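Local coordinates for protein hypothetical aldose 1-epimerase (Klebsiella pneumoniae subsp. pneumoniae MGH 78578, PDB 3TY1) that is of unconfirmed function but probably binds carbohydrate, having the supersandwich fold of the galactose mutarotase-like proteins and being tentatively named an aldose 1-epimerase, at residues A[227-232]-A[261-266]; A[296-301]-A[315-320]; A[32-37]-A[52-57]. One frame throughout, in Å; residues are numbered along the deposited sequence.

Contact 1 (A[227-232]-A[261-266])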
loop_
_atom_site.group_PDB
_atom_site.type_symbol
_atom_site.label_atom_id
_atom_site.label_comp_id
_atom_site.label_asym_id
_atom_site.label_seq_id
_atom_site.Cartn_x
_atom_site.Cartn_y
_atom_site.Cartn_z
ATOM N N ALA A 227 16.907 -31.303 20.058
ATOM C CA ALA A 227 15.472 -31.620 20.027
ATOM C C ALA A 227 15.290 -33.125 20.078
ATOM O O ALA A 227 16.163 -33.819 19.575
ATOM C CB ALA A 227 14.841 -31.079 18.741
ATOM N N PRO A 228 14.192 -33.616 20.693
ATOM C CA PRO A 228 13.837 -35.027 20.715
ATOM C C PRO A 228 13.039 -35.281 19.444
ATOM O O PRO A 228 12.000 -34.657 19.248
ATOM C CB PRO A 228 12.979 -35.171 21.966
ATOM C CG PRO A 228 12.406 -33.897 22.218
ATOM C CD PRO A 228 13.177 -32.840 21.419
ATOM N N ILE A 229 13.538 -36.178 18.595
ATOM C CA ILE A 229 12.929 -36.365 17.285
ATOM C C ILE A 229 12.858 -37.823 16.849
ATOM O O ILE A 229 13.719 -38.644 17.179
ATOM C CB ILE A 229 13.609 -35.480 16.168
ATOM C CG1 ILE A 229 15.006 -35.981 15.773
ATOM C CG2 ILE A 229 13.675 -34.002 16.585
ATOM C CD1 ILE A 229 15.536 -35.286 14.535
ATOM N N SER A 230 11.781 -38.118 16.126
ATOM C CA SER A 230 11.620 -39.454 15.538
ATOM C C SER A 230 12.243 -39.478 14.144
ATOM O O SER A 230 12.895 -40.473 13.787
ATOM C CB SER A 230 10.162 -39.927 15.524
ATOM O OG SER A 230 9.346 -39.049 14.789
ATOM N N SER A 231 12.088 -38.411 13.358
ATOM C CA SER A 231 12.728 -38.372 12.038
ATOM C C SER A 231 13.108 -36.984 11.601
ATOM O O SER A 231 12.585 -35.998 12.105
ATOM C CB SER A 231 11.852 -39.052 10.978
ATOM O OG SER A 231 10.661 -38.323 10.797
ATOM N N ILE A 232 14.082 -36.916 10.707
ATOM C CA ILE A 232 14.522 -35.638 10.117
ATOM C C ILE A 232 14.947 -35.906 8.689
ATOM O O ILE A 232 15.615 -36.938 8.400
ATOM C CB ILE A 232 15.657 -34.973 10.937
ATOM C CG1 ILE A 232 16.152 -33.666 10.289
ATOM C CG2 ILE A 232 16.848 -35.915 11.137
ATOM C CD1 ILE A 232 16.925 -32.825 11.270
ATOM N N PHE A 261 15.543 -28.289 7.303
ATOM C CA PHE A 261 15.239 -29.679 7.626
ATOM C C PHE A 261 13.852 -29.767 8.219
ATOM O O PHE A 261 13.419 -28.896 9.037
ATOM C CB PHE A 261 16.293 -30.265 8.570
ATOM C CG PHE A 261 17.685 -30.223 7.990
ATOM C CD1 PHE A 261 18.127 -31.235 7.143
ATOM C CD2 PHE A 261 18.523 -29.145 8.232
ATOM C CE1 PHE A 261 19.397 -31.175 6.561
ATOM C CE2 PHE A 261 19.794 -29.084 7.664
ATOM C CZ PHE A 261 20.231 -30.111 6.842
ATOM N N ASN A 262 13.145 -30.797 7.777
ATOM C CA ASN A 262 11.809 -31.081 8.247
ATOM C C ASN A 262 11.856 -32.154 9.301
ATOM O O ASN A 262 12.325 -33.251 9.014
ATOM C CB ASN A 262 10.952 -31.524 7.088
ATOM C CG ASN A 262 10.761 -30.437 6.060
ATOM O OD1 ASN A 262 10.573 -29.260 6.399
ATOM N ND2 ASN A 262 10.762 -30.836 4.783
ATOM N N ILE A 263 11.310 -31.853 10.474
ATOM C CA ILE A 263 11.387 -32.706 11.654
ATOM C C ILE A 263 10.019 -33.175 12.138
ATOM O O ILE A 263 9.040 -32.427 12.082
ATOM C CB ILE A 263 12.078 -31.963 12.827
ATOM C CG1 ILE A 263 13.573 -31.762 12.514
ATOM C CG2 ILE A 263 11.857 -32.743 14.194
ATOM C CD1 ILE A 263 14.296 -30.661 13.312
ATOM N N GLN A 264 9.975 -34.447 12.561
ATOM C CA GLN A 264 8.819 -34.996 13.264
ATOM C C GLN A 264 9.256 -35.137 14.721
ATOM O O GLN A 264 10.033 -36.045 15.084
ATOM C CB GLN A 264 8.321 -36.308 12.658
ATOM C CG GLN A 264 6.923 -36.171 12.040
ATOM C CD GLN A 264 5.863 -35.756 13.075
ATOM O OE1 GLN A 264 5.984 -36.052 14.274
ATOM N NE2 GLN A 264 4.821 -35.069 12.609
ATOM N N PRO A 265 8.797 -34.223 15.581
ATOM C CA PRO A 265 9.273 -34.256 16.980
ATOM C C PRO A 265 8.635 -35.345 17.849
ATOM O O PRO A 265 7.564 -35.803 17.532
ATOM C CB PRO A 265 8.849 -32.893 17.513
ATOM C CG PRO A 265 7.633 -32.583 16.742
ATOM C CD PRO A 265 7.912 -33.073 15.360
ATOM N N LEU A 266 9.336 -35.752 18.909
ATOM C CA LEU A 266 8.784 -36.626 19.966
ATOM C C LEU A 266 8.287 -35.712 21.084
ATOM O O LEU A 266 8.739 -34.567 21.209
ATOM C CB LEU A 266 9.854 -37.559 20.498
ATOM C CG LEU A 266 10.326 -38.618 19.510
ATOM C CD1 LEU A 266 11.648 -39.195 19.998
ATOM C CD2 LEU A 266 9.229 -39.696 19.327
#

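Contact 2 (A[296-301]-A[315-320])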
loop_
_atom_site.group_PDB
_atom_site.type_symbol
_atom_site.label_atom_id
_atom_site.label_comp_id
_atom_site.label_asym_id
_atom_site.label_seq_id
_atom_site.Cartn_x
_atom_site.Cartn_y
_atom_site.Cartn_z
ATOM N N PRO A 296 2.129 -29.866 15.396
ATOM C CA PRO A 296 2.712 -31.212 15.283
ATOM C C PRO A 296 4.050 -31.388 14.613
ATOM O O PRO A 296 4.668 -32.444 14.814
ATOM C CB PRO A 296 1.619 -32.022 14.542
ATOM C CG PRO A 296 0.471 -31.124 14.404
ATOM C CD PRO A 296 0.964 -29.734 14.517
ATOM N N VAL A 297 4.504 -30.405 13.827
ATOM C CA VAL A 297 5.740 -30.503 13.066
ATOM C C VAL A 297 6.707 -29.407 13.436
ATOM O O VAL A 297 6.331 -28.450 14.111
ATOM C CB VAL A 297 5.494 -30.542 11.533
ATOM C CG1 VAL A 297 4.660 -31.825 11.198
ATOM C CG2 VAL A 297 4.850 -29.262 11.006
ATOM N N LEU A 298 7.958 -29.605 13.039
ATOM C CA LEU A 298 9.035 -28.668 13.353
ATOM C C LEU A 298 9.942 -28.468 12.148
ATOM O O LEU A 298 10.324 -29.425 11.486
ATOM C CB LEU A 298 9.831 -29.193 14.549
ATOM C CG LEU A 298 10.999 -28.365 15.098
ATOM C CD1 LEU A 298 10.486 -27.064 15.638
ATOM C CD2 LEU A 298 11.659 -29.169 16.236
ATOM N N THR A 299 10.283 -27.217 11.872
ATOM C CA THR A 299 11.227 -26.871 10.805
ATOM C C THR A 299 12.453 -26.249 11.433
ATOM O O THR A 299 12.340 -25.402 12.345
ATOM C CB THR A 299 10.586 -25.868 9.801
ATOM O OG1 THR A 299 9.454 -26.475 9.182
ATOM C CG2 THR A 299 11.597 -25.399 8.717
ATOM N N LEU A 300 13.615 -26.671 10.948
ATOM C CA LEU A 300 14.905 -26.147 11.370
ATOM C C LEU A 300 15.462 -25.405 10.154
ATOM O O LEU A 300 15.696 -26.009 9.112
ATOM C CB LEU A 300 15.824 -27.316 11.752
ATOM C CG LEU A 300 17.280 -26.983 12.125
ATOM C CD1 LEU A 300 17.381 -26.002 13.320
ATOM C CD2 LEU A 300 18.088 -28.255 12.385
ATOM N N TRP A 301 15.661 -24.095 10.293
ATOM C CA TRP A 301 16.162 -23.244 9.232
ATOM C C TRP A 301 17.584 -22.886 9.649
ATOM O O TRP A 301 17.758 -22.242 10.662
ATOM C CB TRP A 301 15.250 -21.984 9.105
ATOM C CG TRP A 301 15.729 -20.918 8.204
ATOM C CD1 TRP A 301 16.213 -21.070 6.935
ATOM C CD2 TRP A 301 15.763 -19.508 8.483
ATOM N NE1 TRP A 301 16.551 -19.840 6.413
ATOM C CE2 TRP A 301 16.255 -18.867 7.325
ATOM C CE3 TRP A 301 15.380 -18.722 9.585
ATOM C CZ2 TRP A 301 16.448 -17.471 7.261
ATOM C CZ3 TRP A 301 15.518 -17.331 9.504
ATOM C CH2 TRP A 301 16.057 -16.729 8.340
ATOM N N ILE A 315 13.945 -21.876 14.599
ATOM C CA ILE A 315 13.352 -23.093 15.230
ATOM C C ILE A 315 11.877 -22.830 15.072
ATOM O O ILE A 315 11.350 -21.920 15.705
ATOM C CB ILE A 315 13.711 -23.224 16.699
ATOM C CG1 ILE A 315 15.231 -23.331 16.866
ATOM C CG2 ILE A 315 13.027 -24.463 17.288
ATOM C CD1 ILE A 315 15.686 -23.435 18.350
ATOM N N GLU A 316 11.223 -23.556 14.178
ATOM C CA GLU A 316 9.900 -23.170 13.687
ATOM C C GLU A 316 8.825 -24.211 13.865
ATOM O O GLU A 316 8.522 -24.998 12.934
ATOM C CB GLU A 316 10.031 -22.787 12.202
ATOM C CG GLU A 316 11.238 -21.902 11.865
ATOM C CD GLU A 316 11.351 -21.567 10.414
ATOM O OE1 GLU A 316 10.450 -21.934 9.622
ATOM O OE2 GLU A 316 12.375 -20.932 10.065
ATOM N N PRO A 317 8.244 -24.250 15.054
ATOM C CA PRO A 317 7.169 -25.209 15.255
ATOM C C PRO A 317 5.948 -24.760 14.476
ATOM O O PRO A 317 5.683 -23.561 14.377
ATOM C CB PRO A 317 6.933 -25.195 16.761
ATOM C CG PRO A 317 7.667 -24.047 17.281
ATOM C CD PRO A 317 8.654 -23.591 16.294
ATOM N N GLY A 318 5.250 -25.709 13.882
ATOM C CA GLY A 318 4.123 -25.369 13.072
ATOM C C GLY A 318 3.119 -26.464 12.880
ATOM O O GLY A 318 3.339 -27.621 13.309
ATOM N N THR A 319 1.997 -26.084 12.267
ATOM C CA THR A 319 1.032 -27.058 11.755
ATOM C C THR A 319 1.506 -27.579 10.386
ATOM O O THR A 319 1.120 -28.668 9.946
ATOM C CB THR A 319 -0.402 -26.481 11.620
ATOM O OG1 THR A 319 -0.385 -25.385 10.710
ATOM C CG2 THR A 319 -0.966 -26.037 12.968
ATOM N N SER A 320 2.353 -26.793 9.730
ATOM C CA SER A 320 2.877 -27.081 8.397
ATOM C C SER A 320 4.384 -26.908 8.335
ATOM O O SER A 320 5.021 -26.245 9.184
ATOM C CB SER A 320 2.238 -26.140 7.345
ATOM O OG SER A 320 1.107 -26.691 6.718
HETATM O O HOH W 1 7.412 -26.129 10.830
#

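Contact 3 (A[32-37]-A[52-57])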
loop_
_atom_site.group_PDB
_atom_site.type_symbol
_atom_site.label_atom_id
_atom_site.label_comp_id
_atom_site.label_asym_id
_atom_site.label_seq_id
_atom_site.Cartn_x
_atom_site.Cartn_y
_atom_site.Cartn_z
ATOM N N ALA A 32 11.858 -3.895 39.203
ATOM C CA ALA A 32 11.510 -2.674 38.474
ATOM C C ALA A 32 11.301 -2.939 37.006
ATOM O O ALA A 32 12.047 -3.684 36.382
ATOM C CB ALA A 32 12.579 -1.614 38.630
ATOM N N PHE A 33 10.328 -2.247 36.430
ATOM C CA PHE A 33 10.060 -2.368 35.029
ATOM C C PHE A 33 9.252 -1.178 34.510
ATOM O O PHE A 33 8.688 -0.380 35.270
ATOM C CB PHE A 33 9.294 -3.679 34.741
ATOM C CG PHE A 33 7.921 -3.735 35.332
ATOM C CD1 PHE A 33 6.819 -3.234 34.618
ATOM C CD2 PHE A 33 7.708 -4.299 36.564
ATOM C CE1 PHE A 33 5.543 -3.290 35.163
ATOM C CE2 PHE A 33 6.407 -4.374 37.108
ATOM C CZ PHE A 33 5.341 -3.862 36.403
ATOM N N SER A 34 9.203 -1.071 33.205
ATOM C CA SER A 34 8.309 -0.109 32.560
ATOM C C SER A 34 7.782 -0.768 31.307
ATOM O O SER A 34 8.364 -1.752 30.834
ATOM C CB SER A 34 9.028 1.183 32.232
ATOM O OG SER A 34 9.990 0.970 31.221
ATOM N N ILE A 35 6.635 -0.283 30.838
ATOM C CA ILE A 35 6.019 -0.778 29.605
ATOM C C ILE A 35 5.750 0.485 28.786
ATOM O O ILE A 35 5.124 1.433 29.296
ATOM C CB ILE A 35 4.700 -1.583 29.850
ATOM C CG1 ILE A 35 4.947 -2.681 30.896
ATOM C CG2 ILE A 35 4.205 -2.168 28.532
ATOM C CD1 ILE A 35 3.683 -3.379 31.425
ATOM N N GLU A 36 6.257 0.501 27.560
ATOM C CA GLU A 36 6.178 1.674 26.704
ATOM C C GLU A 36 5.808 1.355 25.272
ATOM O O GLU A 36 6.417 0.455 24.636
ATOM C CB GLU A 36 7.531 2.426 26.704
ATOM C CG GLU A 36 7.475 3.726 25.889
ATOM C CD GLU A 36 8.764 4.564 25.927
ATOM O OE1 GLU A 36 9.764 4.124 26.512
ATOM O OE2 GLU A 36 8.739 5.673 25.341
ATOM N N GLN A 37 4.837 2.133 24.758
ATOM C CA GLN A 37 4.497 2.125 23.361
ATOM C C GLN A 37 5.072 3.419 22.741
ATOM O O GLN A 37 4.935 4.508 23.298
ATOM C CB GLN A 37 2.994 2.038 23.113
ATOM C CG GLN A 37 2.626 2.032 21.626
ATOM C CD GLN A 37 1.202 1.601 21.355
ATOM O OE1 GLN A 37 0.965 0.425 21.106
ATOM N NE2 GLN A 37 0.246 2.537 21.400
ATOM N N THR A 52 7.253 -2.181 24.254
ATOM C CA THR A 52 8.364 -2.782 24.942
ATOM C C THR A 52 8.135 -2.923 26.440
ATOM O O THR A 52 7.742 -1.960 27.111
ATOM C CB THR A 52 9.624 -1.899 24.752
ATOM O OG1 THR A 52 9.838 -1.644 23.338
ATOM C CG2 THR A 52 10.843 -2.610 25.367
ATOM N N ILE A 53 8.424 -4.100 26.975
ATOM C CA ILE A 53 8.557 -4.289 28.407
ATOM C C ILE A 53 10.050 -4.108 28.736
ATOM O O ILE A 53 10.874 -4.902 28.288
ATOM C CB ILE A 53 8.160 -5.691 28.865
ATOM C CG1 ILE A 53 6.678 -5.952 28.541
ATOM C CG2 ILE A 53 8.514 -5.825 30.408
ATOM C CD1 ILE A 53 6.229 -7.459 28.729
ATOM N N HIS A 54 10.388 -3.056 29.479
ATOM C CA HIS A 54 11.775 -2.817 29.886
ATOM C C HIS A 54 11.950 -3.350 31.300
ATOM O O HIS A 54 11.226 -2.947 32.199
ATOM C CB HIS A 54 12.114 -1.333 29.934
ATOM C CG HIS A 54 12.020 -0.618 28.619
ATOM N ND1 HIS A 54 13.095 -0.507 27.750
ATOM C CD2 HIS A 54 10.994 0.073 28.044
ATOM C CE1 HIS A 54 12.730 0.213 26.697
ATOM N NE2 HIS A 54 11.464 0.580 26.848
ATOM N N SER A 55 12.915 -4.228 31.509
ATOM C CA SER A 55 13.209 -4.768 32.828
ATOM C C SER A 55 14.553 -4.253 33.335
ATOM O O SER A 55 15.500 -4.089 32.543
ATOM C CB SER A 55 13.250 -6.269 32.736
ATOM O OG SER A 55 11.950 -6.789 32.555
ATOM N N LYS A 56 14.661 -4.028 34.640
ATOM C CA LYS A 56 15.963 -3.676 35.185
ATOM C C LYS A 56 16.872 -4.931 35.180
ATOM O O LYS A 56 17.962 -4.870 34.614
ATOM C CB LYS A 56 15.864 -3.059 36.587
ATOM C CG LYS A 56 17.213 -2.478 37.083
ATOM C CD LYS A 56 17.054 -1.492 38.254
ATOM C CE LYS A 56 16.422 -2.151 39.480
ATOM N NZ LYS A 56 16.350 -1.249 40.660
ATOM N N ASP A 57 16.363 -6.065 35.702
ATOM C CA ASP A 57 17.103 -7.290 35.955
ATOM C C ASP A 57 16.431 -8.523 35.317
ATOM O O ASP A 57 16.394 -9.575 35.921
ATOM C CB ASP A 57 17.156 -7.474 37.497
ATOM C CG ASP A 57 15.760 -7.365 38.151
ATOM O OD1 ASP A 57 14.757 -7.429 37.416
ATOM O OD2 ASP A 57 15.646 -7.190 39.376
HETATM O O HOH W 2 14.707 -4.790 39.633
HETATM O O HOH W 3 8.633 0.653 23.039
HETATM O O HOH W 4 10.550 2.075 24.453
#

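Contact 1 (A[227-232]-A[261-266])
A classic beta bulge interrupts this antiparallel pairing: S230 and S231 both face Q264, at the corner where the 227-232 chain leaves one sheet for another. The tight part lies on the apolar side. In the conformer described, I229 CG2 stands beside its own backbone N and meets I263 CG2 at 3.3 Å, a close approach, the two isoleucines crossing at about a right angle. I232, with CG1 anti to the backbone N (chi1 178°), runs alongside I263 in the same direction, and its CD1 lies 3.7 Å from I263 CG1 while also touching F261 CB. L298 and L300 of the neighbouring strand 297-304 pack on I263.

The side of S230, S231 and Q264 is looser and partly exposed. S230 OG and S231 OG each lie 3.6 Å from Q264 CB, and the amide end of Q264 turns away. L266, partly exposed yet well packed, lays CD1 3.5 Å from I229 O, reaches S230 CB with CD2 and meets P228 CB with CB.

Three backbone bonds join the segments, on both sides of the one-residue shift. S230 N meets Q264 O at 2.9 Å nearly along the C=O axis; the straighter bonds from L266 N and Q264 N approach P228 O and S231 O from above the carbonyl planes. The pairing therefore rests on main-chain bonds and branched apolar contacts, with no charged side chain involved, and continues on both sides of the corner at S230.

Contact 2 (A[296-301]-A[315-320])
Four main-chain hydrogen bonds join 296-301 to 315-320 as an antiparallel ladder, two at the V297-G318 pair and two at T299-E316. The shortest runs from E316 N to T299 O, 2.8 Å and nearly along the C=O axis; its return bond, T299 N to E316 O, arrives well above the carbonyl plane (50° out of it). E316 O also accepts a hydrogen bond from a water at 2.6 Å. The same water donates another to S320 O and is hydrogen-bonded to T299 OG1 at 2.6 Å, so it ties the chain beyond G318 back to the ladder. T299 presents OG1 to it by setting the hydroxyl anti to its carbonyl carbon (chi1 -62°), beside the backbone N.

E316 contributes the greatest buried area of the contact. Its chain, extended beyond CG, crosses T299 obliquely, bringing OE1 to 3.8 Å from T299 CG2, while OE2 lies 3.2 Å from W301 CB. Carboxylate and indole planes stand 62° apart, and the indole NE1 is bonded to E258. Near the other end of the same face, V297 CG2 rests 3.5 Å from S320 O. On the opposite face L298, CG anti to the backbone N, curls CD1 over the partner strand, 4.0 Å from both I315 CG2 and P317 CD.

Here two strands of a beta hairpin, 297-304 and 311-318, are embedded in a larger sheet: strand 259-265 bonds to the outer edge of the first and strand 204-214 to that of the second. F225 of strand 224-229 packs against L298, L300 and I315, H211 of strand 204-214 meets the W301 ring, and F170 of the second subunit also touches W301.

Contact 3 (A[32-37]-A[52-57])
H54, A32 and E36 carry much of this contact, which closes a beta hairpin between strands 33-39 and 49-55, two inner members of an antiparallel sheet in the supersandwich. H54 has the largest area buried by the contact. Its imidazole, CG anti to the carbonyl carbon (chi1 -63°), turns back over its own strand, so that T52 CG2 sits over the centre of one ring face, 3.5 Å above the plane. From the partner strand, S34 OG comes to 3.4 Å from H54 CB. Below these side chains S34 and H54 exchange two backbone bonds, both in the carbonyl planes; H54 N to S34 O measures 2.8 Å.

E36 lies on the same face as S34, T52 and H54. With CG anti to the backbone N (chi1 -176°) and the chain extended beyond, its carboxylate crosses the imidazole obliquely, the planes 48° apart. E36 OE1 and H54 NE2, 3.9 Å apart, are joined through a water that gives OE1 a weak bond and lies in the ring plane at the edge; the nearby carboxylate may favour a protonated imidazole.

A32 marks the hairpin's open end. A32 O accepts a bond from K56 N at 3.2 Å, and A32 CB touches CB and CE of K56, a poorly ordered lysine. The other face is mostly apolar: F33, I35 and I53 all pack on I159 of strand 159-169, with V151 of strand 146-152 beside F33 and I35; S55, also on it, has its OG bonded to L59 O. Beyond the last backbone pair a water links the segments, accepting from A32 N and donating to D57 OD2 at 2.6 Å, an oxygen that H31 ND1 also binds.

In the fold
Contacts 1 and 2 are neighbours in one sheet, their centres 9 Å apart, because strands 259-265 and 297-304 lie side by side. Probable backbone hydrogen bonds join them: I263 N lies 2.8 Å from L298 O, and F261 N 2.9 Å from L300 O. Contact 3 belongs to a separate six-stranded sheet on the opposite side of the chain's centre; its centre is about 31 Å from that of contact 2 and about 36 Å from that of contact 1. A sulfate, probably from the crystallisation liquor, lies about 4 Å from the W301 side chain in contact 2, and may mark a pocket there.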